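Local coordinates for protein putative transcriptional regulator MarR (Geobacillus stearothermophilus, PDB 2RDP) that probably regulates transcription as a dimeric MarR-family repressor or activator that binds DNA through a winged helix-turn-helix domain, at residues Lys28-Glu33 with Gln118-Asn123; Gln49-Glu54 with Val98-Leu103; Arg79-Arg82 with Ala87-Arg90. All coordinates share one frame; numbering follows the deposited sequence. Where two conformers were deposited one is given.

Three contacts at three scales of chain separation show how a MarR-type subunit closes on itself. From the N terminus, helix 10-35 waits longest for its partner: interaction 1 joins it to helix 104-124 and encloses everything between. Within that span, interaction 2 brings helix 42-54 against strand 98-102, and within that in turn interaction 3 links the end of helix 70-82 to strand 86-90. The loops thus nest without crossing. Interactions 2 and 3 meet in the two-stranded antiparallel sheet of the wing, where R99 and R101 pair with V89 and A87. Interaction 1, its centre about 23 Å from that of interaction 2, joins two long helices; like interaction 2 it touches the second subunit.

Interaction 1 of 3, residues Lys28-Glu33 with Gln118-Asn123; sequences KQRGRE and QRDLAN
R30 and D120 bring the two helical segments nearest each other, yet their CA atoms remain 8.3 Å apart, a spacing spanned by side chains rather than by backbone packing. Both point their CB atoms at the opposite helix. The arginine leaves its helix with CG beside the backbone N and runs extended from CG to NE, while D120 has CG anti to its N (chi1 -176°), which holds the carboxylate out toward the arginine. NH1 of R30 gives a hydrogen bond to OD2 of D120, 2.9 Å long with an angle of 152° at the hydrogen, forming a salt bridge. The acceptor lies near the guanidinium plane, at its edge, but the donor reaches the syn side of OD2 from somewhat outside the carboxylate plane, the two planes being 39° apart. This is no flat, two-nitrogen fork: NH1 lies between the two oxygens, equally near OD1 of D120 (2.9 Å). CD of R30 passes 3.6 Å from OD2 of D120, so the aliphatic stem rests against the same oxygen.

The other guanidinium nitrogens are engaged elsewhere, NE with N26 on the same helix and NH2 with the backbone O of M147 of the second subunit. A leucine in place of R30 would probably leave D120 without its positive mate and break the link to the neighbouring subunit's C-terminal helix. A bound phosphate, probably from the crystallisation liquor, lies beside the acid. The chemistry implies a directional surface tie between helices 10-35 and 104-124, with one cation shared between the fold of its own chain and the dimer.

Interaction 2 of 3, residues Gln49-Glu54 with Val98-Leu103; sequences QWLLEE and VRIRLL
L51 and L102 mark the place where helix 42-54 of the winged helix-turn-helix domain lies across strand 98-102 of the wing, the backbones approaching to 6.1 Å between their CA atoms. Helix and strand axes are almost perpendicular, with a signed crossing angle of -89° and a closest approach of 8.1 Å. The interface illustrates how a few branched apolar groups can seat a helix on a strand by shape.

The main bump is L51, whose isobutyl group projects at the strand and touches two residues on its near face. Its CD1 meets CG2 of I100 at 3.8 Å, its CD2 turns to the backbone oxygen of the same residue, and further back its CB faces CB of L102 at 4.2 Å. I100 splits its branches between two neighbourhoods: CG2, anti to the backbone N, stays on the helix side, whereas CG1 and CD1 lead away from it.

The reciprocal bump comes from the strand. CD2 of L102 rests on L52, 3.9 Å from both its CA and its CD1 and hardly farther from CB. With CG anti to the backbone N (chi1 -176°), CA, CB and CD1 of L52 form a shallow, nearly flat seat for this methyl.

Around this core, V86 and L57 add apolar cover to L51, and E107 and I110 of helix 104-124 flank both L52 and L102. On helix 42-54, W50 meets the ring of Y22 of the second subunit, placing the packing close to the dimer interface. At the tightest point, CD2 of L51 lies 3.3 Å from O of I100.

Interaction 3 of 3, residues Arg79-Arg82 with Ala87-Arg90; sequences RMER and ARVR
E81 and R88 form a salt bridge between the end of helix 70-82, expected from its place in the MarR winged-helix fold to be the DNA-recognition helix, and the first strand of the wing. The chain turns back quickly between them, and the CA atoms of E81 and A87 come to 5.6 Å.

The pairing exemplifies how two stretched side chains can meet crosswise. E81 is extended throughout, CG anti to the backbone N (chi1 -178°), and thus carries its carboxylate off the helix toward the strand. R88 begins differently, with CG beside its own N and anti to the carbonyl carbon, then runs straight from CG to NE. The two chains cross at about a right angle, and the carboxylate end comes up against the arginine's stem: OE2 of E81 is 3.7 Å from CB of R88, and OE1 is 3.8 Å from its CD.

NH2 of R88 also forms a salt bridge with D78, about one turn earlier on the helix. Two acids thus share one nitrogen and should restrain the turning of the guanidinium, while T74 and V77 pack against the same arginine. On another side of the helix, M80, a selenomethionine, reaches Q44 and A47 of helix 42-54. Where E81 and R88 join, NH2 donates to OE1 at 2.9 Å and 145°, with the oxygen in the guanidinium plane but the nitrogen 45° out of the carboxylate plane.

Interaction 1 of 3, residues Lys28-Glu33 with Gln118-Asn123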
ATOM      1  N   LYS A  28      -5.199   1.128   0.218  1.00 55.12           N
ATOM      2  CA  LYS A  28      -4.755   1.278   1.608  1.00 54.40           C
ATOM      3  C   LYS A  28      -5.882   1.938   2.404  1.00 54.02           C
ATOM      4  O   LYS A  28      -6.230   1.467   3.490  1.00 53.97           O
ATOM      5  CB  LYS A  28      -3.432   2.086   1.707  1.00 52.43           C
ATOM      6  CG  LYS A  28      -3.099   2.539   3.088  1.00 53.51           C
ATOM      7  CD  LYS A  28      -1.822   3.351   3.140  1.00 53.25           C
ATOM      8  CE  LYS A  28      -1.747   4.087   4.445  1.00 55.23           C
ATOM      9  NZ  LYS A  28      -0.459   4.823   4.560  1.00 56.68           N
ATOM     10  N   GLN A  29      -6.439   3.016   1.850  1.00 52.56           N
ATOM     11  CA  GLN A  29      -7.532   3.708   2.485  1.00 51.91           C
ATOM     12  C   GLN A  29      -8.824   2.864   2.577  1.00 52.51           C
ATOM     13  O   GLN A  29      -9.463   2.874   3.620  1.00 53.27           O
ATOM     14  CB  GLN A  29      -7.799   5.062   1.790  1.00 51.57           C
ATOM     15  CG  GLN A  29      -8.905   5.899   2.434  1.00 47.67           C
ATOM     16  CD  GLN A  29      -8.680   6.197   3.923  1.00 50.35           C
ATOM     17  OE1 GLN A  29      -7.578   6.003   4.471  1.00 51.96           O
ATOM     18  NE2 GLN A  29      -9.718   6.717   4.577  1.00 48.33           N
ATOM     19  N   ARG A  30      -9.224   2.170   1.509  1.00 51.79           N
ATOM     20  CA  ARG A  30     -10.339   1.209   1.610  1.00 52.36           C
ATOM     21  C   ARG A  30     -10.115   0.225   2.770  1.00 51.90           C
ATOM     22  O   ARG A  30     -11.001  -0.032   3.538  1.00 50.86           O
ATOM     23  CB  ARG A  30     -10.518   0.438   0.309  1.00 51.06           C
ATOM     24  CG  ARG A  30     -11.108   1.274  -0.729  1.00 52.21           C
ATOM     25  CD  ARG A  30     -10.925   0.670  -2.092  1.00 52.50           C
ATOM     26  NE  ARG A  30     -11.673   1.459  -3.065  1.00 52.27           N
ATOM     27  CZ  ARG A  30     -12.960   1.294  -3.354  1.00 54.34           C
ATOM     28  NH1 ARG A  30     -13.692   0.371  -2.740  1.00 55.85           N
ATOM     29  NH2 ARG A  30     -13.524   2.069  -4.260  1.00 53.69           N
ATOM     30  N   GLY A  31      -8.892  -0.289   2.881  1.00 53.88           N
ATOM     31  CA  GLY A  31      -8.489  -1.192   3.970  1.00 54.31           C
ATOM     32  C   GLY A  31      -8.689  -0.571   5.324  1.00 55.26           C
ATOM     33  O   GLY A  31      -9.225  -1.226   6.219  1.00 56.64           O
ATOM     34  N   ARG A  32      -8.267   0.696   5.469  1.00 56.26           N
ATOM     35  CA  ARG A  32      -8.452   1.504   6.700  1.00 56.21           C
ATOM     36  C   ARG A  32      -9.916   1.671   7.106  1.00 55.91           C
ATOM     37  O   ARG A  32     -10.256   1.553   8.285  1.00 55.52           O
ATOM     38  CB  ARG A  32      -7.866   2.924   6.585  1.00 56.26           C
ATOM     39  CG  ARG A  32      -6.363   3.074   6.342  1.00 59.54           C
ATOM     40  CD  ARG A  32      -5.598   2.261   7.308  1.00 66.25           C
ATOM     41  NE  ARG A  32      -4.402   2.953   7.792  1.00 70.55           N
ATOM     42  CZ  ARG A  32      -3.154   2.512   7.645  1.00 68.25           C
ATOM     43  NH1 ARG A  32      -2.901   1.363   6.999  1.00 66.65           N
ATOM     44  NH2 ARG A  32      -2.169   3.239   8.152  1.00 66.23           N
ATOM     45  N   GLU A  33     -10.737   2.047   6.137  1.00 54.95           N
ATOM     46  CA  GLU A  33     -12.131   2.261   6.333  1.00 54.98           C
ATOM     47  C   GLU A  33     -12.792   0.977   6.808  1.00 54.34           C
ATOM     48  O   GLU A  33     -13.559   0.995   7.760  1.00 54.12           O
ATOM     49  CB  GLU A  33     -12.750   2.754   5.027  1.00 55.65           C
ATOM     50  CG  GLU A  33     -12.379   4.197   4.788  1.00 60.85           C
ATOM     51  CD  GLU A  33     -12.786   4.774   3.439  1.00 67.82           C
ATOM     52  OE1 GLU A  33     -13.320   4.028   2.572  1.00 71.95           O
ATOM     53  OE2 GLU A  33     -12.535   5.998   3.244  1.00 69.68           O
ATOM     54  N   GLN A 118     -13.195  -8.578   0.071  1.00 51.51           N
ATOM     55  CA  GLN A 118     -13.681  -9.263  -1.118  1.00 51.86           C
ATOM     56  C   GLN A 118     -14.982  -8.680  -1.656  1.00 51.50           C
ATOM     57  O   GLN A 118     -15.103  -8.478  -2.848  1.00 51.49           O
ATOM     58  CB  GLN A 118     -13.887 -10.748  -0.818  1.00 51.31           C
ATOM     59  CG  GLN A 118     -12.608 -11.550  -0.778  1.00 52.68           C
ATOM     60  CD  GLN A 118     -12.852 -12.898  -0.176  1.00 52.47           C
ATOM     61  OE1 GLN A 118     -13.953 -13.190   0.236  1.00 52.99           O
ATOM     62  NE2 GLN A 118     -11.832 -13.708  -0.096  1.00 53.10           N
ATOM     63  N   ARG A 119     -15.961  -8.444  -0.781  1.00 52.31           N
ATOM     64  CA  ARG A 119     -17.209  -7.774  -1.166  1.00 52.66           C
ATOM     65  C   ARG A 119     -16.942  -6.385  -1.728  1.00 52.90           C
ATOM     66  O   ARG A 119     -17.488  -6.045  -2.760  1.00 53.99           O
ATOM     67  CB  ARG A 119     -18.196  -7.718   0.003  1.00 53.33           C
ATOM     68  CG  ARG A 119     -18.989  -8.979   0.118  1.00 56.75           C
ATOM     69  CD  ARG A 119     -20.065  -8.934   1.195  1.00 65.31           C
ATOM     70  NE  ARG A 119     -19.508  -9.404   2.455  1.00 71.45           N
ATOM     71  CZ  ARG A 119     -19.445  -8.679   3.570  1.00 74.43           C
ATOM     72  NH1 ARG A 119     -19.954  -7.440   3.601  1.00 75.88           N
ATOM     73  NH2 ARG A 119     -18.879  -9.202   4.658  1.00 73.96           N
ATOM     74  N   ASP A 120     -16.069  -5.613  -1.077  1.00 52.71           N
ATOM     75  CA  ASP A 120     -15.697  -4.271  -1.515  1.00 53.33           C
ATOM     76  C   ASP A 120     -15.109  -4.263  -2.934  1.00 52.88           C
ATOM     77  O   ASP A 120     -15.496  -3.443  -3.777  1.00 52.50           O
ATOM     78  CB  ASP A 120     -14.709  -3.655  -0.510  1.00 54.24           C
ATOM     79  CG  ASP A 120     -14.331  -2.190  -0.845  1.00 56.79           C
ATOM     80  OD1 ASP A 120     -15.218  -1.305  -0.881  1.00 60.05           O
ATOM     81  OD2 ASP A 120     -13.129  -1.910  -1.043  1.00 59.34           O
ATOM     82  N   LEU A 121     -14.202  -5.198  -3.197  1.00 52.53           N
ATOM     83  CA  LEU A 121     -13.630  -5.388  -4.515  1.00 52.34           C
ATOM     84  C   LEU A 121     -14.651  -5.859  -5.540  1.00 53.13           C
ATOM     85  O   LEU A 121     -14.665  -5.361  -6.664  1.00 53.05           O
ATOM     86  CB  LEU A 121     -12.451  -6.346  -4.431  1.00 52.37           C
ATOM     87  CG  LEU A 121     -11.693  -6.627  -5.725  1.00 53.39           C
ATOM     88  CD1 LEU A 121     -10.929  -5.405  -6.235  1.00 51.41           C
ATOM     89  CD2 LEU A 121     -10.749  -7.812  -5.453  1.00 48.53           C
ATOM     90  N   ALA A 122     -15.508  -6.813  -5.171  1.00 53.40           N
ATOM     91  CA  ALA A 122     -16.566  -7.236  -6.091  1.00 53.65           C
ATOM     92  C   ALA A 122     -17.363  -6.006  -6.583  1.00 54.10           C
ATOM     93  O   ALA A 122     -17.739  -5.948  -7.746  1.00 54.17           O
ATOM     94  CB  ALA A 122     -17.488  -8.276  -5.434  1.00 51.95           C
ATOM     95  N   ASN A 123     -17.589  -5.014  -5.712  1.00 55.32           N
ATOM     96  CA  ASN A 123     -18.302  -3.765  -6.103  1.00 56.22           C
ATOM     97  C   ASN A 123     -17.519  -2.907  -7.066  1.00 56.24           C
ATOM     98  O   ASN A 123     -18.091  -2.345  -7.978  1.00 56.92           O
ATOM     99  CB  ASN A 123     -18.703  -2.911  -4.883  1.00 56.32           C
ATOM    100  CG  ASN A 123     -19.790  -3.569  -4.046  1.00 58.63           C
ATOM    101  OD1 ASN A 123     -20.610  -4.329  -4.569  1.00 63.36           O
ATOM    102  ND2 ASN A 123     -19.809  -3.287  -2.744  1.00 59.07           N
TER

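Interaction 2 of 3, residues Gln49-Glu54 with Val98-Leu103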
ATOM      1  N   GLN A  49      -3.250 -12.097   9.115  1.00 58.14           N
ATOM      2  CA  GLN A  49      -3.320 -12.640   7.774  1.00 59.96           C
ATOM      3  C   GLN A  49      -2.097 -13.531   7.428  1.00 59.09           C
ATOM      4  O   GLN A  49      -2.256 -14.535   6.767  1.00 58.96           O
ATOM      5  CB  GLN A  49      -3.521 -11.481   6.786  1.00 61.76           C
ATOM      6  CG  GLN A  49      -3.112 -11.766   5.328  1.00 69.31           C
ATOM      7  CD  GLN A  49      -1.729 -11.202   4.909  1.00 74.61           C
ATOM      8  OE1 GLN A  49      -1.327 -10.113   5.344  1.00 76.05           O
ATOM      9  NE2 GLN A  49      -1.016 -11.952   4.032  1.00 74.92           N
ATOM     10  N   TRP A  50      -0.889 -13.174   7.884  1.00 58.20           N
ATOM     11  CA  TRP A  50       0.300 -14.021   7.673  1.00 57.21           C
ATOM     12  C   TRP A  50       0.170 -15.357   8.401  1.00 57.35           C
ATOM     13  O   TRP A  50       0.520 -16.395   7.864  1.00 57.91           O
ATOM     14  CB  TRP A  50       1.609 -13.316   8.106  1.00 56.45           C
ATOM     15  CG  TRP A  50       2.168 -12.396   7.084  1.00 54.57           C
ATOM     16  CD1 TRP A  50       2.374 -11.045   7.209  1.00 54.65           C
ATOM     17  CD2 TRP A  50       2.568 -12.737   5.756  1.00 55.05           C
ATOM     18  NE1 TRP A  50       2.879 -10.528   6.050  1.00 51.60           N
ATOM     19  CE2 TRP A  50       3.008 -11.541   5.134  1.00 55.01           C
ATOM     20  CE3 TRP A  50       2.596 -13.941   5.020  1.00 54.88           C
ATOM     21  CZ2 TRP A  50       3.468 -11.509   3.799  1.00 55.92           C
ATOM     22  CZ3 TRP A  50       3.067 -13.912   3.702  1.00 56.04           C
ATOM     23  CH2 TRP A  50       3.505 -12.703   3.110  1.00 55.84           C
ATOM     24  N   LEU A  51      -0.333 -15.325   9.626  1.00 57.45           N
ATOM     25  CA  LEU A  51      -0.562 -16.535  10.396  1.00 58.12           C
ATOM     26  C   LEU A  51      -1.661 -17.412   9.790  1.00 59.26           C
ATOM     27  O   LEU A  51      -1.554 -18.640   9.789  1.00 59.08           O
ATOM     28  CB  LEU A  51      -0.918 -16.173  11.839  1.00 58.07           C
ATOM     29  CG  LEU A  51       0.207 -15.574  12.692  1.00 56.61           C
ATOM     30  CD1 LEU A  51      -0.377 -14.964  13.941  1.00 54.49           C
ATOM     31  CD2 LEU A  51       1.247 -16.622  13.016  1.00 55.11           C
ATOM     32  N   LEU A  52      -2.725 -16.781   9.298  1.00 60.18           N
ATOM     33  CA  LEU A  52      -3.785 -17.504   8.603  1.00 61.33           C
ATOM     34  C   LEU A  52      -3.217 -18.201   7.356  1.00 62.34           C
ATOM     35  O   LEU A  52      -3.455 -19.391   7.142  1.00 62.80           O
ATOM     36  CB  LEU A  52      -4.943 -16.564   8.214  1.00 60.92           C
ATOM     37  CG  LEU A  52      -6.215 -17.137   7.554  1.00 60.33           C
ATOM     38  CD1 LEU A  52      -7.027 -17.928   8.540  1.00 59.86           C
ATOM     39  CD2 LEU A  52      -7.066 -16.027   6.921  1.00 59.46           C
ATOM     40  N   GLU A  53      -2.424 -17.465   6.588  0.50 62.60           N
ATOM     41  CA  GLU A  53      -1.925 -17.944   5.307  0.50 63.09           C
ATOM     42  C   GLU A  53      -0.724 -18.902   5.403  0.50 63.22           C
ATOM     43  O   GLU A  53      -0.565 -19.786   4.553  0.50 63.43           O
ATOM     44  CB  GLU A  53      -1.658 -16.749   4.384  0.50 62.94           C
ATOM     45  CG  GLU A  53      -2.965 -16.092   3.888  0.50 63.08           C
ATOM     46  CD  GLU A  53      -2.755 -14.713   3.308  0.50 63.50           C
ATOM     47  OE1 GLU A  53      -1.587 -14.265   3.256  0.50 64.95           O
ATOM     48  OE2 GLU A  53      -3.754 -14.070   2.911  0.50 63.79           O
ATOM     49  N   GLU A  54       0.087 -18.750   6.449  1.00 63.22           N
ATOM     50  CA  GLU A  54       1.292 -19.569   6.633  1.00 62.90           C
ATOM     51  C   GLU A  54       1.278 -20.583   7.756  1.00 61.50           C
ATOM     52  O   GLU A  54       2.137 -21.452   7.776  1.00 62.39           O
ATOM     53  CB  GLU A  54       2.505 -18.644   6.817  1.00 63.53           C
ATOM     54  CG  GLU A  54       2.719 -17.688   5.663  1.00 66.23           C
ATOM     55  CD  GLU A  54       3.235 -18.391   4.429  1.00 70.67           C
ATOM     56  OE1 GLU A  54       4.268 -19.091   4.530  1.00 73.42           O
ATOM     57  OE2 GLU A  54       2.606 -18.244   3.357  1.00 74.70           O
ATOM     58  N   VAL A  98       9.776 -20.909  20.063  1.00 52.34           N
ATOM     59  CA  VAL A  98       8.394 -20.524  20.361  1.00 51.40           C
ATOM     60  C   VAL A  98       7.779 -19.921  19.095  1.00 51.22           C
ATOM     61  O   VAL A  98       8.402 -19.087  18.438  1.00 50.35           O
ATOM     62  CB  VAL A  98       8.307 -19.475  21.507  1.00 51.67           C
ATOM     63  CG1 VAL A  98       6.897 -18.873  21.601  1.00 50.88           C
ATOM     64  CG2 VAL A  98       8.720 -20.073  22.834  1.00 50.69           C
ATOM     65  N   ARG A  99       6.580 -20.385  18.744  1.00 50.82           N
ATOM     66  CA  ARG A  99       5.865 -19.901  17.576  1.00 50.80           C
ATOM     67  C   ARG A  99       4.590 -19.177  17.985  1.00 50.73           C
ATOM     68  O   ARG A  99       4.034 -19.446  19.043  1.00 50.80           O
ATOM     69  CB  ARG A  99       5.523 -21.048  16.629  1.00 50.82           C
ATOM     70  CG  ARG A  99       6.720 -21.661  15.973  1.00 51.67           C
ATOM     71  CD  ARG A  99       6.345 -22.713  14.950  1.00 53.32           C
ATOM     72  NE  ARG A  99       7.559 -23.322  14.411  1.00 53.73           N
ATOM     73  CZ  ARG A  99       8.164 -24.386  14.942  1.00 55.70           C
ATOM     74  NH1 ARG A  99       7.667 -24.987  16.026  1.00 53.45           N
ATOM     75  NH2 ARG A  99       9.273 -24.857  14.386  1.00 55.04           N
ATOM     76  N   ILE A 100       4.137 -18.270  17.126  1.00 51.00           N
ATOM     77  CA  ILE A 100       2.896 -17.565  17.306  1.00 51.12           C
ATOM     78  C   ILE A 100       1.835 -18.372  16.587  1.00 52.34           C
ATOM     79  O   ILE A 100       2.013 -18.765  15.436  1.00 53.14           O
ATOM     80  CB  ILE A 100       2.957 -16.119  16.720  1.00 51.31           C
ATOM     81  CG1 ILE A 100       4.234 -15.382  17.161  1.00 49.58           C
ATOM     82  CG2 ILE A 100       1.721 -15.326  17.099  1.00 49.46           C
ATOM     83  CD1 ILE A 100       4.615 -15.604  18.643  1.00 50.46           C
ATOM     84  N   ARG A 101       0.735 -18.637  17.281  1.00 52.78           N
ATOM     85  CA  ARG A 101      -0.381 -19.369  16.714  1.00 52.89           C
ATOM     86  C   ARG A 101      -1.649 -18.533  16.770  1.00 53.16           C
ATOM     87  O   ARG A 101      -2.032 -18.026  17.835  1.00 53.10           O
ATOM     88  CB  ARG A 101      -0.603 -20.660  17.490  1.00 52.59           C
ATOM     89  CG  ARG A 101      -1.981 -21.255  17.323  1.00 53.81           C
ATOM     90  CD  ARG A 101      -2.081 -22.558  18.090  1.00 55.50           C
ATOM     91  NE  ARG A 101      -1.039 -23.482  17.648  1.00 55.87           N
ATOM     92  CZ  ARG A 101      -0.772 -24.655  18.217  1.00 56.62           C
ATOM     93  NH1 ARG A 101      -1.486 -25.079  19.263  1.00 55.67           N
ATOM     94  NH2 ARG A 101       0.212 -25.410  17.731  1.00 56.09           N
ATOM     95  N   LEU A 102      -2.303 -18.431  15.619  1.00 52.91           N
ATOM     96  CA  LEU A 102      -3.615 -17.847  15.503  1.00 53.54           C
ATOM     97  C   LEU A 102      -4.634 -18.554  16.381  1.00 54.00           C
ATOM     98  O   LEU A 102      -4.927 -19.746  16.180  1.00 54.69           O
ATOM     99  CB  LEU A 102      -4.057 -17.935  14.034  1.00 53.64           C
ATOM    100  CG  LEU A 102      -5.189 -17.025  13.568  1.00 53.06           C
ATOM    101  CD1 LEU A 102      -4.864 -15.552  13.864  1.00 48.69           C
ATOM    102  CD2 LEU A 102      -5.503 -17.276  12.074  1.00 50.59           C
ATOM    103  N   LEU A 103      -5.177 -17.823  17.352  1.00 54.26           N
ATOM    104  CA  LEU A 103      -6.337 -18.296  18.117  1.00 54.48           C
ATOM    105  C   LEU A 103      -7.675 -18.086  17.373  1.00 55.15           C
ATOM    106  O   LEU A 103      -7.774 -17.262  16.459  1.00 55.08           O
ATOM    107  CB  LEU A 103      -6.374 -17.625  19.491  1.00 54.11           C
ATOM    108  CG  LEU A 103      -5.193 -17.985  20.387  1.00 53.87           C
ATOM    109  CD1 LEU A 103      -5.380 -17.382  21.765  1.00 52.46           C
ATOM    110  CD2 LEU A 103      -5.047 -19.495  20.457  1.00 53.62           C
TER

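Interaction 3 of 3, residues Arg79-Arg82 with Ala87-Arg90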
ATOM      1  N   ARG A  79       0.893  -7.334  22.174  1.00 58.39           N
ATOM      2  CA  ARG A  79      -0.472  -6.732  22.191  1.00 60.02           C
ATOM      3  C   ARG A  79      -1.524  -7.765  21.801  1.00 59.83           C
ATOM      4  O   ARG A  79      -2.536  -7.905  22.488  1.00 60.81           O
ATOM      5  CB  ARG A  79      -0.625  -5.522  21.234  1.00 60.97           C
ATOM      6  CG  ARG A  79      -0.648  -4.107  21.860  1.00 64.22           C
ATOM      7  CD  ARG A  79      -2.055  -3.558  22.195  1.00 68.72           C
ATOM      8  NE  ARG A  79      -2.068  -2.915  23.530  1.00 73.68           N
ATOM      9  CZ  ARG A  79      -2.822  -3.284  24.591  1.00 75.30           C
ATOM     10  NH1 ARG A  79      -2.714  -2.625  25.747  1.00 73.02           N
ATOM     11  NH2 ARG A  79      -3.701  -4.290  24.510  1.00 74.88           N
HETATM   12  N   MSE A  80      -1.284  -8.491  20.709  1.00 59.19           N
HETATM   13  CA  MSE A  80      -2.266  -9.444  20.216  1.00 58.85           C
HETATM   14  C   MSE A  80      -2.464 -10.609  21.141  1.00 58.32           C
HETATM   15  O   MSE A  80      -3.569 -11.113  21.274  1.00 58.41           O
HETATM   16  CB  MSE A  80      -1.882  -9.944  18.849  1.00 58.42           C
HETATM   17  CG  MSE A  80      -1.896  -8.853  17.816  1.00 61.86           C
HETATM   18 SE   MSE A  80      -1.389  -9.534  16.065  0.80 67.40          SE
HETATM   19  CE  MSE A  80       0.480  -9.961  16.328  1.00 65.08           C
ATOM     20  N   GLU A  81      -1.391 -11.053  21.776  1.00 58.60           N
ATOM     21  CA  GLU A  81      -1.482 -12.116  22.764  1.00 58.99           C
ATOM     22  C   GLU A  81      -2.315 -11.663  23.997  1.00 58.52           C
ATOM     23  O   GLU A  81      -3.175 -12.389  24.483  1.00 58.23           O
ATOM     24  CB  GLU A  81      -0.079 -12.592  23.159  1.00 59.10           C
ATOM     25  CG  GLU A  81      -0.119 -13.741  24.162  1.00 63.44           C
ATOM     26  CD  GLU A  81       1.245 -14.274  24.595  1.00 68.95           C
ATOM     27  OE1 GLU A  81       2.194 -13.463  24.787  1.00 69.63           O
ATOM     28  OE2 GLU A  81       1.334 -15.521  24.778  1.00 71.18           O
ATOM     29  N   ARG A  82      -2.052 -10.448  24.467  1.00 58.29           N
ATOM     30  CA  ARG A  82      -2.767  -9.824  25.572  1.00 58.05           C
ATOM     31  C   ARG A  82      -4.265  -9.767  25.275  1.00 57.66           C
ATOM     32  O   ARG A  82      -5.057 -10.023  26.172  1.00 56.67           O
ATOM     33  CB  ARG A  82      -2.212  -8.416  25.811  1.00 58.33           C
ATOM     34  CG  ARG A  82      -1.937  -8.012  27.267  1.00 61.20           C
ATOM     35  CD  ARG A  82      -0.664  -7.101  27.407  1.00 65.09           C
ATOM     36  NE  ARG A  82      -0.594  -5.975  26.445  1.00 70.03           N
ATOM     37  CZ  ARG A  82       0.526  -5.573  25.805  1.00 71.87           C
ATOM     38  NH1 ARG A  82       1.688  -6.205  25.992  1.00 73.27           N
ATOM     39  NH2 ARG A  82       0.495  -4.544  24.961  1.00 70.80           N
ATOM     40  N   ALA A  87      -1.670 -16.985  20.490  1.00 50.52           N
ATOM     41  CA  ALA A  87      -0.960 -17.551  21.634  1.00 51.81           C
ATOM     42  C   ALA A  87       0.470 -17.852  21.207  1.00 52.69           C
ATOM     43  O   ALA A  87       0.750 -18.011  20.018  1.00 52.91           O
ATOM     44  CB  ALA A  87      -1.646 -18.832  22.129  1.00 50.64           C
ATOM     45  N   ARG A  88       1.372 -17.893  22.176  1.00 54.13           N
ATOM     46  CA  ARG A  88       2.735 -18.372  21.950  1.00 55.69           C
ATOM     47  C   ARG A  88       2.819 -19.861  22.277  1.00 56.30           C
ATOM     48  O   ARG A  88       2.333 -20.299  23.312  1.00 55.98           O
ATOM     49  CB  ARG A  88       3.704 -17.593  22.828  1.00 56.03           C
ATOM     50  CG  ARG A  88       4.028 -16.212  22.309  1.00 56.77           C
ATOM     51  CD  ARG A  88       4.955 -15.531  23.276  1.00 58.19           C
ATOM     52  NE  ARG A  88       5.796 -14.520  22.617  1.00 59.35           N
ATOM     53  CZ  ARG A  88       5.576 -13.208  22.654  1.00 58.06           C
ATOM     54  NH1 ARG A  88       6.419 -12.386  22.045  1.00 56.83           N
ATOM     55  NH2 ARG A  88       4.517 -12.718  23.298  1.00 57.85           N
ATOM     56  N   VAL A  89       3.405 -20.643  21.382  1.00 57.54           N
ATOM     57  CA  VAL A  89       3.420 -22.094  21.540  1.00 58.84           C
ATOM     58  C   VAL A  89       4.805 -22.620  21.258  1.00 60.11           C
ATOM     59  O   VAL A  89       5.290 -22.510  20.131  1.00 59.99           O
ATOM     60  CB  VAL A  89       2.416 -22.805  20.559  1.00 58.76           C
ATOM     61  CG1 VAL A  89       2.470 -24.334  20.752  1.00 59.29           C
ATOM     62  CG2 VAL A  89       0.996 -22.314  20.768  1.00 57.69           C
ATOM     63  N   ARG A  90       5.440 -23.214  22.261  1.00 62.16           N
ATOM     64  CA  ARG A  90       6.751 -23.803  22.031  1.00 64.88           C
ATOM     65  C   ARG A  90       6.669 -25.182  21.405  1.00 66.27           C
ATOM     66  O   ARG A  90       5.667 -25.873  21.556  1.00 66.39           O
ATOM     67  CB  ARG A  90       7.606 -23.833  23.300  1.00 65.09           C
ATOM     68  CG  ARG A  90       7.002 -24.516  24.499  1.00 67.78           C
ATOM     69  CD  ARG A  90       8.046 -24.589  25.607  1.00 72.01           C
ATOM     70  NE  ARG A  90       8.776 -23.321  25.717  1.00 73.49           N
ATOM     71  CZ  ARG A  90       8.636 -22.453  26.717  1.00 74.17           C
ATOM     72  NH1 ARG A  90       9.346 -21.332  26.708  1.00 72.69           N
ATOM     73  NH2 ARG A  90       7.799 -22.710  27.730  1.00 74.45           N
TER